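Putative Nitroreductase (Anabaena variabilis ATCC 29413, PDB 3EO7) binds flavin mononucleotide and is probably an oxidoreductase of the nitroreductase family. Local coordinates at residues 345-350 / 387-392. Numbering follows the deposited sequence.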
loop_
_atom_site.group_PDB
_atom_site.type_symbol
_atom_site.label_atom_id
_atom_site.label_comp_id
_atom_site.label_asym_id
_atom_site.label_seq_id
_atom_site.Cartn_x
_atom_site.Cartn_y
_atom_site.Cartn_z
ATOM N N LEU A 345 -25.006 -2.891 -0.802
ATOM C CA LEU A 345 -24.461 -2.914 0.545
ATOM C C LEU A 345 -25.492 -2.223 1.427
ATOM O O LEU A 345 -26.294 -1.417 0.937
ATOM C CB LEU A 345 -23.148 -2.129 0.667
ATOM C CG LEU A 345 -21.841 -2.909 0.620
ATOM C CD1 LEU A 345 -21.799 -3.920 -0.489
ATOM C CD2 LEU A 345 -20.669 -1.907 0.601
ATOM N N THR A 346 -25.474 -2.525 2.717
ATOM C CA THR A 346 -26.256 -1.749 3.653
ATOM C C THR A 346 -25.422 -0.525 4.035
ATOM O O THR A 346 -24.201 -0.513 3.916
ATOM C CB THR A 346 -26.615 -2.512 4.928
ATOM O OG1 THR A 346 -25.433 -2.806 5.681
ATOM C CG2 THR A 346 -27.396 -3.795 4.611
ATOM N N PHE A 347 -26.072 0.522 4.524
ATOM C CA PHE A 347 -25.310 1.695 4.932
ATOM C C PHE A 347 -24.412 1.322 6.124
ATOM O O PHE A 347 -23.261 1.765 6.187
ATOM C CB PHE A 347 -26.237 2.864 5.232
ATOM C CG PHE A 347 -25.539 4.147 5.549
ATOM C CD1 PHE A 347 -24.424 4.571 4.846
ATOM C CD2 PHE A 347 -26.027 4.967 6.554
ATOM C CE1 PHE A 347 -23.804 5.762 5.149
ATOM C CE2 PHE A 347 -25.398 6.177 6.846
ATOM C CZ PHE A 347 -24.298 6.565 6.128
ATOM N N ASP A 348 -24.914 0.484 7.027
ATOM C CA ASP A 348 -24.061 0.002 8.131
ATOM C C ASP A 348 -22.780 -0.695 7.638
ATOM O O ASP A 348 -21.711 -0.554 8.248
ATOM C CB ASP A 348 -24.825 -0.924 9.074
ATOM C CG ASP A 348 -25.718 -0.165 10.056
ATOM O OD1 ASP A 348 -25.633 1.082 10.159
ATOM O OD2 ASP A 348 -26.509 -0.851 10.736
ATOM N N GLU A 349 -22.887 -1.465 6.554
ATOM C CA GLU A 349 -21.714 -2.127 5.991
ATOM C C GLU A 349 -20.714 -1.083 5.500
ATOM O O GLU A 349 -19.521 -1.172 5.760
ATOM C CB GLU A 349 -22.111 -3.083 4.863
ATOM C CG GLU A 349 -22.649 -4.421 5.375
ATOM C CD GLU A 349 -23.331 -5.291 4.319
ATOM O OE1 GLU A 349 -23.774 -4.744 3.276
ATOM O OE2 GLU A 349 -23.479 -6.526 4.590
ATOM N N LEU A 350 -21.193 -0.099 4.739
ATOM C CA LEU A 350 -20.312 0.952 4.241
ATOM C C LEU A 350 -19.673 1.685 5.415
ATOM O O LEU A 350 -18.485 1.927 5.401
ATOM C CB LEU A 350 -21.074 1.954 3.354
ATOM C CG LEU A 350 -20.220 3.104 2.798
ATOM C CD1 LEU A 350 -19.075 2.559 1.915
ATOM C CD2 LEU A 350 -21.122 4.095 2.050
ATOM N N CYS A 387 -23.685 3.711 -5.768
ATOM C CA CYS A 387 -24.695 3.268 -6.709
ATOM C C CYS A 387 -25.712 2.342 -6.103
ATOM O O CYS A 387 -26.833 2.296 -6.584
ATOM C CB CYS A 387 -24.059 2.553 -7.891
ATOM S SG CYS A 387 -22.965 3.670 -8.809
ATOM N N GLY A 388 -25.320 1.597 -5.077
ATOM C CA GLY A 388 -26.202 0.634 -4.432
ATOM C C GLY A 388 -25.947 0.436 -2.965
ATOM O O GLY A 388 -25.476 -0.607 -2.556
ATOM N N VAL A 389 -26.242 1.446 -2.156
ATOM C CA VAL A 389 -26.094 1.359 -0.717
ATOM C C VAL A 389 -27.458 1.667 -0.162
ATOM O O VAL A 389 -27.986 2.778 -0.340
ATOM C CB VAL A 389 -25.000 2.284 -0.155
ATOM C CG1 VAL A 389 -25.007 2.228 1.398
ATOM C CG2 VAL A 389 -23.643 1.907 -0.734
ATOM N N GLN A 390 -28.102 0.683 0.460
ATOM C CA GLN A 390 -29.453 0.957 0.935
ATOM C C GLN A 390 -29.401 2.045 1.989
ATOM O O GLN A 390 -28.499 2.110 2.817
ATOM C CB GLN A 390 -30.216 -0.269 1.426
ATOM C CG GLN A 390 -29.673 -0.924 2.635
ATOM C CD GLN A 390 -30.762 -1.632 3.431
ATOM O OE1 GLN A 390 -31.810 -2.005 2.891
ATOM N NE2 GLN A 390 -30.515 -1.813 4.715
ATOM N N GLY A 391 -30.365 2.941 1.888
ATOM C CA GLY A 391 -30.466 4.082 2.764
ATOM C C GLY A 391 -29.631 5.271 2.369
ATOM O O GLY A 391 -29.627 6.286 3.084
ATOM N N LEU A 392 -28.913 5.175 1.252
ATOM C CA LEU A 392 -28.123 6.283 0.777
ATOM C C LEU A 392 -28.510 6.554 -0.680
ATOM O O LEU A 392 -28.556 5.627 -1.505
ATOM C CB LEU A 392 -26.627 5.932 0.890
ATOM C CG LEU A 392 -25.556 6.983 0.982
ATOM C CD1 LEU A 392 -25.878 7.957 2.123
ATOM C CD2 LEU A 392 -24.202 6.298 1.193
HETATM O O HOH W 1 -28.975 0.202 5.391
#
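The short strand 345-346 lies parallel to the end of strand 381-390, closing the beta-alpha-beta unit whose helix, 347-358, starts at F347. L345 grips the neighbouring strand on both sides of V389: its N donates to G388 O (2.9 Å), and its O accepts from Q390 N nearly along the C=O axis (2.8 Å). V389 is the bump that fills the notch where strand becomes helix. Its CG1, anti to the backbone N, nudges F347 CA at 3.6 Å, while CG2 lies more loosely against L345 CB and L350 CD2. Beyond the type II turn 389-392, L392 extends this apolar patch; its CD2 rests against both L350 CD2 (3.9 Å) and the F347 ring, which it meets obliquely at CD1 and CE1, and L406 of strand 405-411 touches both F347 and L392. On the other face, T346 and Q390 run side by side. T346 OG1 accepts from E349 N, and E349 OE1 takes T346 N from above the carboxylate plane, a capping box; R509 also pairs with that carboxylate. An alanine at T346 would remove OG1 and CG2, and would probably loosen both the helix start and the packing against Q390. A water accepts from F347 N (3.0 Å) and from Q390 NE2 (2.6 Å).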